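Local coordinates for protein glutathione transferase lambda1 (Populus trichocarpa, PDB 4PQH) that binds glutathione and probably works as a monomeric, thiol-transferase-type glutathione transferase of the plant Lambda class, linked to detoxification, at residues S135-E140 / E180-A185; G127-A132 / G145-Y150; Y98-S101 / S107-P110; V42-N47 / V171-A176. All coordinates share one frame; numbering follows the deposited sequence.

Contact 1. Residues S135-E140 / E180-A185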
loop_
_atom_site.group_PDB
_atom_site.type_symbol
_atom_site.label_atom_id
_atom_site.label_comp_id
_atom_site.label_asym_id
_atom_site.label_seq_id
_atom_site.Cartn_x
_atom_site.Cartn_y
_atom_site.Cartn_z
ATOM N N SER A 135 -9.718 4.182 15.802
ATOM C CA SER A 135 -10.229 4.560 17.117
ATOM C C SER A 135 -10.938 5.904 17.037
ATOM O O SER A 135 -11.981 6.106 17.649
ATOM C CB SER A 135 -9.085 4.640 18.130
ATOM O OG SER A 135 -9.549 5.051 19.406
ATOM N N THR A 136 -10.366 6.823 16.266
ATOM C CA THR A 136 -10.932 8.158 16.120
ATOM C C THR A 136 -12.247 8.119 15.352
ATOM O O THR A 136 -13.240 8.704 15.786
ATOM C CB THR A 136 -9.936 9.090 15.421
ATOM O OG1 THR A 136 -8.763 9.195 16.229
ATOM C CG2 THR A 136 -10.535 10.473 15.223
ATOM N N PHE A 137 -12.263 7.410 14.229
ATOM C CA PHE A 137 -13.477 7.289 13.424
ATOM C C PHE A 137 -14.612 6.657 14.221
ATOM O O PHE A 137 -15.772 7.021 14.050
ATOM C CB PHE A 137 -13.223 6.464 12.163
ATOM C CG PHE A 137 -12.250 7.094 11.225
ATOM C CD1 PHE A 137 -12.380 8.421 10.869
ATOM C CD2 PHE A 137 -11.197 6.362 10.712
ATOM C CE1 PHE A 137 -11.475 9.010 10.001
ATOM C CE2 PHE A 137 -10.291 6.944 9.849
ATOM C CZ PHE A 137 -10.437 8.270 9.500
ATOM N N LYS A 138 -14.268 5.708 15.084
ATOM C CA LYS A 138 -15.272 4.988 15.871
ATOM C C LYS A 138 -15.692 5.746 17.126
ATOM O O LYS A 138 -16.604 5.320 17.834
ATOM C CB LYS A 138 -14.752 3.596 16.241
ATOM C CG LYS A 138 -14.643 2.655 15.052
ATOM C CD LYS A 138 -14.202 1.260 15.458
ATOM C CE LYS A 138 -12.784 1.231 16.003
ATOM N NZ LYS A 138 -12.394 -0.149 16.424
ATOM N N GLY A 139 -15.041 6.870 17.399
ATOM C CA GLY A 139 -15.378 7.687 18.553
ATOM C C GLY A 139 -14.888 7.143 19.885
ATOM O O GLY A 139 -15.308 7.603 20.946
ATOM N N GLU A 140 -14.005 6.155 19.839
ATOM C CA GLU A 140 -13.486 5.539 21.056
ATOM C C GLU A 140 -12.490 6.433 21.782
ATOM O O GLU A 140 -12.569 6.618 22.992
ATOM C CB GLU A 140 -12.802 4.220 20.734
ATOM C CG GLU A 140 -13.685 3.216 20.056
ATOM C CD GLU A 140 -12.902 1.996 19.618
ATOM O OE1 GLU A 140 -11.671 1.961 19.852
ATOM O OE2 GLU A 140 -13.519 1.068 19.060
ATOM N N GLU A 180 -4.156 8.285 2.306
ATOM C CA GLU A 180 -5.114 8.591 1.245
ATOM C C GLU A 180 -6.556 8.467 1.730
ATOM O O GLU A 180 -7.417 9.240 1.336
ATOM C CB GLU A 180 -4.885 7.647 0.060
ATOM C CG GLU A 180 -5.910 7.724 -1.047
ATOM C CD GLU A 180 -5.647 6.714 -2.151
ATOM O OE1 GLU A 180 -4.470 6.538 -2.529
ATOM O OE2 GLU A 180 -6.610 6.100 -2.653
ATOM N N ARG A 181 -6.812 7.485 2.588
ATOM C CA ARG A 181 -8.160 7.257 3.094
ATOM C C ARG A 181 -8.440 8.069 4.354
ATOM O O ARG A 181 -9.525 8.635 4.501
ATOM C CB ARG A 181 -8.380 5.765 3.344
ATOM C CG ARG A 181 -8.542 4.972 2.059
ATOM C CD ARG A 181 -8.118 3.525 2.236
ATOM N NE ARG A 181 -8.380 2.740 1.032
ATOM C CZ ARG A 181 -7.626 2.767 -0.060
ATOM N NH1 ARG A 181 -6.552 3.544 -0.109
ATOM N NH2 ARG A 181 -7.948 2.016 -1.106
ATOM N N PHE A 182 -7.463 8.148 5.254
ATOM C CA PHE A 182 -7.685 8.815 6.533
ATOM C C PHE A 182 -7.828 10.320 6.379
ATOM O O PHE A 182 -8.599 10.954 7.106
ATOM C CB PHE A 182 -6.573 8.516 7.544
ATOM C CG PHE A 182 -6.425 7.056 7.897
ATOM C CD1 PHE A 182 -7.469 6.156 7.710
ATOM C CD2 PHE A 182 -5.233 6.586 8.427
ATOM C CE1 PHE A 182 -7.320 4.808 8.053
ATOM C CE2 PHE A 182 -5.077 5.258 8.765
ATOM C CZ PHE A 182 -6.123 4.361 8.578
ATOM N N GLN A 183 -7.081 10.904 5.445
ATOM C CA GLN A 183 -7.121 12.357 5.284
ATOM C C GLN A 183 -8.529 12.911 4.987
ATOM O O GLN A 183 -9.024 13.749 5.742
ATOM C CB GLN A 183 -6.095 12.852 4.262
ATOM C CG GLN A 183 -6.154 14.367 4.067
ATOM C CD GLN A 183 -5.068 14.906 3.166
ATOM O OE1 GLN A 183 -4.502 14.189 2.347
ATOM N NE2 GLN A 183 -4.763 16.179 3.327
ATOM N N PRO A 184 -9.184 12.442 3.905
ATOM C CA PRO A 184 -10.513 12.993 3.626
ATOM C C PRO A 184 -11.539 12.573 4.672
ATOM O O PRO A 184 -12.469 13.335 4.941
ATOM C CB PRO A 184 -10.862 12.398 2.251
ATOM C CG PRO A 184 -10.024 11.176 2.133
ATOM C CD PRO A 184 -8.750 11.509 2.846
ATOM N N ALA A 185 -11.379 11.393 5.265
ATOM C CA ALA A 185 -12.356 10.945 6.253
ATOM C C ALA A 185 -12.284 11.778 7.529
ATOM O O ALA A 185 -13.309 12.127 8.112
ATOM C CB ALA A 185 -12.178 9.471 6.550
#
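Phe137 and Ala185 are the residues where the backbones of 135-140 and 180-185 come nearest, yet their CA atoms remain 8.1 Å apart, a distance bridged by side chains. Near the end of helix 113-137, Gly139 takes a positive phi of 76° and closes a Schellman motif, with Gly139 N bonded to Thr136 O and Glu140 N to Ser135 O. On the other side helix 170-190 is kinked at Pro184, which has no N-H to give to the preceding turn. The Phe137 ring, its CG opposite the carbonyl carbon (chi1 -64°), reaches across. Its CE2 meets Phe182 CD1 at 3.6 Å, with that carbon lying at the ring edge and near the plane of Phe137. The two rings are inclined at 54°, an oblique pair with centroids 5.8 Å apart. On the Ala185 side, Phe137 CE1 and CZ both lie 3.6 Å from Ala185 CB, so one methyl group seats the outer end of the ring. Phe137 also leans on Leu186 of helix 170-190, while Phe182 packs on Ser130 and Asn133 of helix 113-137. Arg181 turns instead to Thr35, just before the glutathione-binding Cys36, and to Gln40 in the first turn of helix 37-48.

Contact 2. Residues G127-A132 / G145-Y150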
loop_
_atom_site.group_PDB
_atom_site.type_symbol
_atom_site.label_atom_id
_atom_site.label_comp_id
_atom_site.label_asym_id
_atom_site.label_seq_id
_atom_site.Cartn_x
_atom_site.Cartn_y
_atom_site.Cartn_z
ATOM N N GLY A 127 0.624 -0.662 12.232
ATOM C CA GLY A 127 -0.537 -1.155 12.960
ATOM C C GLY A 127 -1.106 -0.117 13.908
ATOM O O GLY A 127 -2.321 0.106 13.943
ATOM N N SER A 128 -0.229 0.509 14.688
ATOM C CA SER A 128 -0.631 1.546 15.636
ATOM C C SER A 128 -1.239 2.725 14.909
ATOM O O SER A 128 -2.197 3.330 15.381
ATOM C CB SER A 128 0.568 2.023 16.460
ATOM O OG SER A 128 1.200 0.944 17.126
ATOM N N PHE A 129 -0.668 3.064 13.758
ATOM C CA PHE A 129 -1.163 4.175 12.967
ATOM C C PHE A 129 -2.614 3.941 12.532
ATOM O O PHE A 129 -3.473 4.813 12.685
ATOM C CB PHE A 129 -0.263 4.383 11.748
ATOM C CG PHE A 129 -0.662 5.550 10.897
ATOM C CD1 PHE A 129 -0.513 6.851 11.363
ATOM C CD2 PHE A 129 -1.197 5.345 9.635
ATOM C CE1 PHE A 129 -0.875 7.936 10.567
ATOM C CE2 PHE A 129 -1.559 6.422 8.834
ATOM C CZ PHE A 129 -1.402 7.717 9.307
ATOM N N SER A 130 -2.882 2.764 11.981
ATOM C CA SER A 130 -4.242 2.395 11.600
ATOM C C SER A 130 -5.182 2.347 12.801
ATOM O O SER A 130 -6.306 2.858 12.751
ATOM C CB SER A 130 -4.249 1.041 10.885
ATOM O OG SER A 130 -4.021 1.202 9.499
ATOM N N LYS A 131 -4.709 1.747 13.886
ATOM C CA LYS A 131 -5.530 1.609 15.083
ATOM C C LYS A 131 -5.925 2.976 15.640
ATOM O O LYS A 131 -7.077 3.196 15.984
ATOM C CB LYS A 131 -4.800 0.770 16.129
ATOM C CG LYS A 131 -5.614 0.467 17.360
ATOM C CD LYS A 131 -5.004 -0.677 18.143
ATOM C CE LYS A 131 -5.771 -0.895 19.420
ATOM N NZ LYS A 131 -5.450 -2.189 20.098
ATOM N N ALA A 132 -4.977 3.907 15.674
ATOM C CA ALA A 132 -5.237 5.255 16.167
ATOM C C ALA A 132 -6.303 5.966 15.332
ATOM O O ALA A 132 -7.217 6.614 15.867
ATOM C CB ALA A 132 -3.957 6.067 16.167
ATOM N N GLY A 145 -4.683 12.589 15.923
ATOM C CA GLY A 145 -3.736 13.688 16.032
ATOM C C GLY A 145 -2.368 13.230 16.497
ATOM O O GLY A 145 -1.350 13.589 15.900
ATOM N N ALA A 146 -2.338 12.420 17.549
ATOM C CA ALA A 146 -1.086 11.884 18.072
ATOM C C ALA A 146 -0.382 11.030 17.028
ATOM O O ALA A 146 0.843 11.058 16.917
ATOM C CB ALA A 146 -1.348 11.072 19.322
ATOM N N ALA A 147 -1.156 10.288 16.247
ATOM C CA ALA A 147 -0.588 9.428 15.218
ATOM C C ALA A 147 0.046 10.263 14.118
ATOM O O ALA A 147 1.155 9.970 13.643
ATOM C CB ALA A 147 -1.657 8.510 14.647
ATOM N N PHE A 148 -0.645 11.318 13.710
ATOM C CA PHE A 148 -0.084 12.182 12.677
ATOM C C PHE A 148 1.056 13.046 13.205
ATOM O O PHE A 148 1.936 13.448 12.438
ATOM C CB PHE A 148 -1.173 12.992 11.967
ATOM C CG PHE A 148 -1.910 12.206 10.920
ATOM C CD1 PHE A 148 -1.328 11.994 9.675
ATOM C CD2 PHE A 148 -3.156 11.649 11.183
ATOM C CE1 PHE A 148 -1.981 11.264 8.700
ATOM C CE2 PHE A 148 -3.820 10.916 10.203
ATOM C CZ PHE A 148 -3.225 10.722 8.962
ATOM N N ASP A 149 1.064 13.313 14.505
ATOM C CA ASP A 149 2.215 13.945 15.145
ATOM C C ASP A 149 3.445 13.040 15.044
ATOM O O ASP A 149 4.560 13.510 14.763
ATOM C CB ASP A 149 1.925 14.255 16.612
ATOM C CG ASP A 149 1.009 15.434 16.788
ATOM O OD1 ASP A 149 0.777 16.174 15.804
ATOM O OD2 ASP A 149 0.525 15.624 17.922
ATOM N N TYR A 150 3.248 11.742 15.246
ATOM C CA TYR A 150 4.343 10.786 15.126
ATOM C C TYR A 150 4.901 10.809 13.702
ATOM O O TYR A 150 6.118 10.811 13.498
ATOM C CB TYR A 150 3.880 9.374 15.502
ATOM C CG TYR A 150 4.993 8.353 15.496
ATOM C CD1 TYR A 150 5.364 7.709 14.322
ATOM C CD2 TYR A 150 5.680 8.038 16.662
ATOM C CE1 TYR A 150 6.389 6.779 14.307
ATOM C CE2 TYR A 150 6.702 7.105 16.661
ATOM C CZ TYR A 150 7.054 6.480 15.478
ATOM O OH TYR A 150 8.075 5.553 15.469
#
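Phe129 pushes the edge of its ring into the face of Phe148. Its CE1 stands 3.9 Å above the plane of the Phe148 ring, over the ring centre, while Phe129 CZ slips toward the rim and lies 3.5 Å from Phe148 CZ. With planes at 76° and centroids 5.1 Å apart, this is a T-shaped pair in which Phe129 supplies the edge. The Phe129 side chain leaves its helix with CG opposite the backbone N (chi1 -178°), a setting that carries the ring forward to its partner, although the bond to CB does not itself face the other helix. Phe148 instead has CG opposite its carbonyl carbon, and offers its flat side to the incoming edge. The two segments belong to helices 113-137 and 144-154, consecutive helices of the all-helical C-terminal domain of the glutathione transferase fold. Here they run roughly antiparallel, at 148° between their N-to-C directions, with the axes of the two short segments approaching to 9.1 Å. Ala147 occupies the middle of the interface. Its methyl group sits between two neighbours, with CB 3.7 Å from Ala132 CB and 3.9 Å from Phe129 CD1. The small alanine side chains are consistent with the close backbones here, where Phe129 CA comes to 5.7 Å from Ala147 CA. Helix 170-190 covers the contact from a third direction: Phe129 touches Ile179 and makes a further edge-to-face pair with Tyr175, while Phe148 rests on Leu186. Ile194 and Arg198, in the following loop, also lie against the Phe148 ring.

Contact 3. Residues Y98-S101 / S107-P110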
loop_
_atom_site.group_PDB
_atom_site.type_symbol
_atom_site.label_atom_id
_atom_site.label_comp_id
_atom_site.label_asym_id
_atom_site.label_seq_id
_atom_site.Cartn_x
_atom_site.Cartn_y
_atom_site.Cartn_z
ATOM N N TYR A 98 9.240 -8.100 -1.004
ATOM C CA TYR A 98 9.526 -9.203 -1.907
ATOM C C TYR A 98 9.608 -8.739 -3.360
ATOM O O TYR A 98 10.567 -9.064 -4.066
ATOM C CB TYR A 98 8.472 -10.307 -1.745
ATOM C CG TYR A 98 8.722 -11.472 -2.671
ATOM C CD1 TYR A 98 9.568 -12.508 -2.301
ATOM C CD2 TYR A 98 8.131 -11.522 -3.928
ATOM C CE1 TYR A 98 9.809 -13.567 -3.159
ATOM C CE2 TYR A 98 8.364 -12.567 -4.784
ATOM C CZ TYR A 98 9.199 -13.590 -4.397
ATOM O OH TYR A 98 9.422 -14.641 -5.254
ATOM N N ILE A 99 8.619 -7.974 -3.808
ATOM C CA ILE A 99 8.635 -7.467 -5.174
ATOM C C ILE A 99 9.854 -6.580 -5.408
ATOM O O ILE A 99 10.521 -6.679 -6.441
ATOM C CB ILE A 99 7.327 -6.725 -5.525
ATOM C CG1 ILE A 99 6.194 -7.744 -5.669
ATOM C CG2 ILE A 99 7.499 -5.913 -6.815
ATOM C CD1 ILE A 99 4.846 -7.129 -5.921
ATOM N N ASP A 100 10.167 -5.749 -4.423
ATOM C CA ASP A 100 11.295 -4.840 -4.549
ATOM C C ASP A 100 12.602 -5.586 -4.791
ATOM O O ASP A 100 13.486 -5.083 -5.489
ATOM C CB ASP A 100 11.415 -3.972 -3.299
ATOM C CG ASP A 100 12.465 -2.887 -3.437
ATOM O OD1 ASP A 100 12.548 -2.248 -4.516
ATOM O OD2 ASP A 100 13.204 -2.671 -2.454
ATOM N N SER A 101 12.708 -6.785 -4.231
ATOM C CA SER A 101 13.959 -7.527 -4.221
ATOM C C SER A 101 13.985 -8.727 -5.156
ATOM O O SER A 101 14.947 -9.491 -5.147
ATOM C CB SER A 101 14.306 -7.961 -2.796
ATOM O OG SER A 101 13.348 -8.872 -2.299
ATOM N N SER A 107 15.380 0.434 -7.359
ATOM C CA SER A 107 15.314 -0.047 -5.986
ATOM C C SER A 107 14.516 0.914 -5.132
ATOM O O SER A 107 14.744 2.126 -5.173
ATOM C CB SER A 107 16.718 -0.177 -5.391
ATOM O OG SER A 107 16.641 -0.467 -3.999
ATOM N N LEU A 108 13.597 0.368 -4.338
ATOM C CA LEU A 108 12.781 1.187 -3.449
ATOM C C LEU A 108 13.171 1.029 -1.978
ATOM O O LEU A 108 12.364 1.271 -1.080
ATOM C CB LEU A 108 11.298 0.868 -3.661
ATOM C CG LEU A 108 10.818 1.085 -5.100
ATOM C CD1 LEU A 108 9.393 0.575 -5.257
ATOM C CD2 LEU A 108 10.901 2.548 -5.500
ATOM N N PHE A 109 14.406 0.618 -1.719
ATOM C CA PHE A 109 14.856 0.502 -0.335
ATOM C C PHE A 109 16.343 0.841 -0.263
ATOM O O PHE A 109 17.144 0.286 -1.021
ATOM C CB PHE A 109 14.570 -0.900 0.211
ATOM C CG PHE A 109 14.314 -0.937 1.697
ATOM C CD1 PHE A 109 13.240 -0.245 2.247
ATOM C CD2 PHE A 109 15.132 -1.662 2.538
ATOM C CE1 PHE A 109 12.990 -0.281 3.612
ATOM C CE2 PHE A 109 14.892 -1.700 3.902
ATOM C CZ PHE A 109 13.816 -1.011 4.440
ATOM N N PRO A 110 16.719 1.757 0.643
ATOM C CA PRO A 110 18.102 2.244 0.707
ATOM C C PRO A 110 19.038 1.239 1.338
ATOM O O PRO A 110 18.599 0.356 2.073
ATOM C CB PRO A 110 17.999 3.465 1.616
ATOM C CG PRO A 110 16.857 3.140 2.530
ATOM C CD PRO A 110 15.866 2.376 1.675
HETATM O O HOH W 1 15.723 -2.922 -3.571
#
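Ser107 meets Asp100 through a single water molecule. The hydroxyl OG of Ser107 lies 2.7 Å from this water, which in turn donates to Asp100 OD2 at 2.8 Å; directly, the side chains come no nearer than 4.4 Å, between Ser107 OG and Asp100 OD2. The next residue, Leu108, makes the direct bond: its backbone N-H points at Asp100 OD1 over 2.8 Å with an angle of 158°. The donor reaches the oxygen on its syn side and lies somewhat out of the carboxylate plane. Asp100 can present its carboxylate in this way because CG stands opposite its own backbone N (chi1 -173°), directing the group out from helix 92-102 toward the loop. Leu108 CB also comes to 3.5 Å from Asp100 OD1, beyond which the side chain turns inward onto Thr45, Leu170 and Ile173. Phe109 follows, with its CB 3.5 Å from Asp100 OD2; its ring plane is steeply inclined to the carboxylate, and the ring itself leads away to pack on Ala119 and Phe123 of helix 113-137. Both carboxylate oxygens are therefore engaged, OD1 by a backbone N-H and OD2 by the bridging water. A salt bridge from Lys49 NZ to OD1 adds a charged partner, which would favour the ionised form of Asp100. The arrangement ties the last helix of the thioredoxin-like N-terminal domain to the linker that follows it, the interdomain connection of the glutathione transferase fold, whose next helix, 113-137, opens the helical C-terminal domain.

Contact 4. Residues V42-N47 / V171-A176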
loop_
_atom_site.group_PDB
_atom_site.type_symbol
_atom_site.label_atom_id
_atom_site.label_comp_id
_atom_site.label_asym_id
_atom_site.label_seq_id
_atom_site.Cartn_x
_atom_site.Cartn_y
_atom_site.Cartn_z
ATOM N N VAL A 42 0.836 -2.910 -2.704
ATOM C CA VAL A 42 1.578 -3.802 -3.582
ATOM C C VAL A 42 1.437 -3.363 -5.037
ATOM O O VAL A 42 2.387 -3.419 -5.821
ATOM C CB VAL A 42 1.120 -5.273 -3.394
ATOM C CG1 VAL A 42 2.089 -6.210 -4.079
ATOM C CG2 VAL A 42 1.056 -5.618 -1.904
ATOM N N TRP A 43 0.248 -2.894 -5.382
ATOM C CA TRP A 43 -0.018 -2.342 -6.700
ATOM C C TRP A 43 0.891 -1.124 -6.966
ATOM O O TRP A 43 1.478 -0.990 -8.053
ATOM C CB TRP A 43 -1.494 -1.969 -6.770
ATOM C CG TRP A 43 -1.997 -1.430 -8.067
ATOM C CD1 TRP A 43 -1.313 -1.282 -9.242
ATOM C CD2 TRP A 43 -3.324 -0.958 -8.312
ATOM N NE1 TRP A 43 -2.146 -0.746 -10.205
ATOM C CE2 TRP A 43 -3.383 -0.537 -9.653
ATOM C CE3 TRP A 43 -4.475 -0.860 -7.522
ATOM C CZ2 TRP A 43 -4.546 -0.014 -10.222
ATOM C CZ3 TRP A 43 -5.630 -0.338 -8.087
ATOM C CH2 TRP A 43 -5.655 0.077 -9.424
ATOM N N ILE A 44 1.017 -0.237 -5.980
ATOM C CA ILE A 44 1.921 0.913 -6.097
ATOM C C ILE A 44 3.352 0.440 -6.315
ATOM O O ILE A 44 4.072 0.994 -7.150
ATOM C CB ILE A 44 1.880 1.823 -4.848
ATOM C CG1 ILE A 44 0.502 2.458 -4.669
ATOM C CG2 ILE A 44 2.944 2.915 -4.979
ATOM C CD1 ILE A 44 0.251 2.927 -3.248
ATOM N N THR A 45 3.778 -0.576 -5.576
ATOM C CA THR A 45 5.141 -1.096 -5.715
ATOM C C THR A 45 5.408 -1.592 -7.131
ATOM O O THR A 45 6.410 -1.234 -7.752
ATOM C CB THR A 45 5.432 -2.185 -4.674
ATOM O OG1 THR A 45 5.245 -1.631 -3.366
ATOM C CG2 THR A 45 6.879 -2.666 -4.795
ATOM N N ARG A 46 4.490 -2.390 -7.656
ATOM C CA ARG A 46 4.521 -2.830 -9.043
ATOM C C ARG A 46 4.696 -1.667 -10.011
ATOM O O ARG A 46 5.600 -1.677 -10.849
ATOM C CB ARG A 46 3.231 -3.598 -9.354
ATOM C CG ARG A 46 2.881 -3.774 -10.834
ATOM C CD ARG A 46 1.431 -4.265 -10.926
ATOM N NE ARG A 46 0.960 -4.644 -12.256
ATOM C CZ ARG A 46 0.232 -3.856 -13.048
ATOM N NH1 ARG A 46 -0.064 -2.618 -12.672
ATOM N NH2 ARG A 46 -0.188 -4.299 -14.225
ATOM N N ASN A 47 3.865 -0.640 -9.876
ATOM C CA ASN A 47 3.918 0.474 -10.808
ATOM C C ASN A 47 5.200 1.273 -10.680
ATOM O O ASN A 47 5.786 1.670 -11.684
ATOM C CB ASN A 47 2.743 1.413 -10.595
ATOM C CG ASN A 47 1.416 0.810 -11.022
ATOM O OD1 ASN A 47 1.334 -0.352 -11.428
ATOM N ND2 ASN A 47 0.368 1.611 -10.933
ATOM N N VAL A 171 8.690 2.615 2.461
ATOM C CA VAL A 171 8.003 3.137 3.642
ATOM C C VAL A 171 6.897 4.108 3.232
ATOM O O VAL A 171 5.788 4.082 3.778
ATOM C CB VAL A 171 8.961 3.830 4.644
ATOM C CG1 VAL A 171 8.191 4.278 5.889
ATOM C CG2 VAL A 171 10.099 2.907 5.040
ATOM N N ASP A 172 7.191 4.966 2.263
ATOM C CA ASP A 172 6.181 5.897 1.771
ATOM C C ASP A 172 5.027 5.131 1.132
ATOM O O ASP A 172 3.855 5.438 1.357
ATOM C CB ASP A 172 6.810 6.872 0.776
ATOM C CG ASP A 172 8.058 7.487 1.324
ATOM O OD1 ASP A 172 7.955 8.292 2.268
ATOM O OD2 ASP A 172 9.146 7.103 0.846
ATOM N N ILE A 173 5.371 4.117 0.355
ATOM C CA ILE A 173 4.379 3.264 -0.281
ATOM C C ILE A 173 3.467 2.555 0.745
ATOM O O ILE A 173 2.256 2.438 0.546
ATOM C CB ILE A 173 5.068 2.251 -1.192
ATOM C CG1 ILE A 173 5.749 2.995 -2.347
ATOM C CG2 ILE A 173 4.074 1.239 -1.723
ATOM C CD1 ILE A 173 6.624 2.110 -3.221
ATOM N N ALA A 174 4.049 2.105 1.848
ATOM C CA ALA A 174 3.278 1.426 2.883
ATOM C C ALA A 174 2.201 2.346 3.466
ATOM O O ALA A 174 1.074 1.917 3.729
ATOM C CB ALA A 174 4.202 0.929 3.972
ATOM N N TYR A 175 2.543 3.609 3.674
ATOM C CA TYR A 175 1.621 4.562 4.288
ATOM C C TYR A 175 0.646 5.234 3.327
ATOM O O TYR A 175 -0.440 5.630 3.742
ATOM C CB TYR A 175 2.392 5.622 5.081
ATOM C CG TYR A 175 2.852 5.132 6.430
ATOM C CD1 TYR A 175 2.029 5.260 7.531
ATOM C CD2 TYR A 175 4.090 4.507 6.600
ATOM C CE1 TYR A 175 2.416 4.806 8.761
ATOM C CE2 TYR A 175 4.490 4.046 7.835
ATOM C CZ TYR A 175 3.645 4.200 8.918
ATOM O OH TYR A 175 4.006 3.751 10.167
ATOM N N ALA A 176 1.029 5.381 2.058
ATOM C CA ALA A 176 0.209 6.125 1.102
ATOM C C ALA A 176 -1.277 5.718 1.029
ATOM O O ALA A 176 -2.136 6.585 1.071
ATOM C CB ALA A 176 0.854 6.170 -0.296
#
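Ile44 and Ile173 form the tight part of this contact, their side chains sliding past each other in opposite directions. The CG2 methyl of Ile44 lies 3.8 Å from Ile173 CG2 and equally close to Ile173 CG1, so it meets the branched base of the opposing side chain. Ile44 has CG1 opposite its carbonyl carbon (chi1 -64°) and CG2 opposite its backbone N, and it is the CG2 branch that bears on Ile173. Thr45 meets the same Ile173 methyl from another direction: its OG1 approaches Ile173 CG2 to 3.5 Å, the two side chains crossing at about a right angle. That hydroxyl has its polar partner in its own helix, the carbonyl oxygen of Arg41. The interface joins the two domains of the glutathione transferase fold, pairing helix 37-48 of the thioredoxin-like domain, which begins just after the glutathione-binding Cys36, with helix 170-190, a central helix of the C-terminal domain. The N-to-C directions of the two short segments are 139° apart, their axes approach to 9.4 Å, and the Ile44 and Ile173 CA atoms are separated by 6.7 Å. Packing slackens toward Ala176, whose CB lies 4.4 Å from Ile44 CD1. This looser side does not face solvent, since all four touching residues are buried; Trp204 and Met208 of helix 199-208 lie against Ala176, and Thr217 lies against Ile44.

Overall arrangement
Contacts 3 and 4 lie close together, with centres 11 Å apart, and meet where Leu108 packs on Ile173 and Ile99 on Val42. Contacts 1 and 2 form a second group in the C-terminal domain, 10 Å apart; both use helix 113-137, and Phe182 touches Phe129. Helix 170-190 serves contacts 1 and 4, whose centres are about 21 Å apart, and Phe129 of contact 2 packs on its Tyr175, in contact 4. Along the chain, contact 3 closes first, the segments of contacts 1 and 2 alternate, and contact 4 spans contacts 2 and 3 and alternates with contact 1. Contact 4, near the chain centre, joins the thioredoxin-like domain to a helical domain in which contacts 1 and 2 are among the joins between helices.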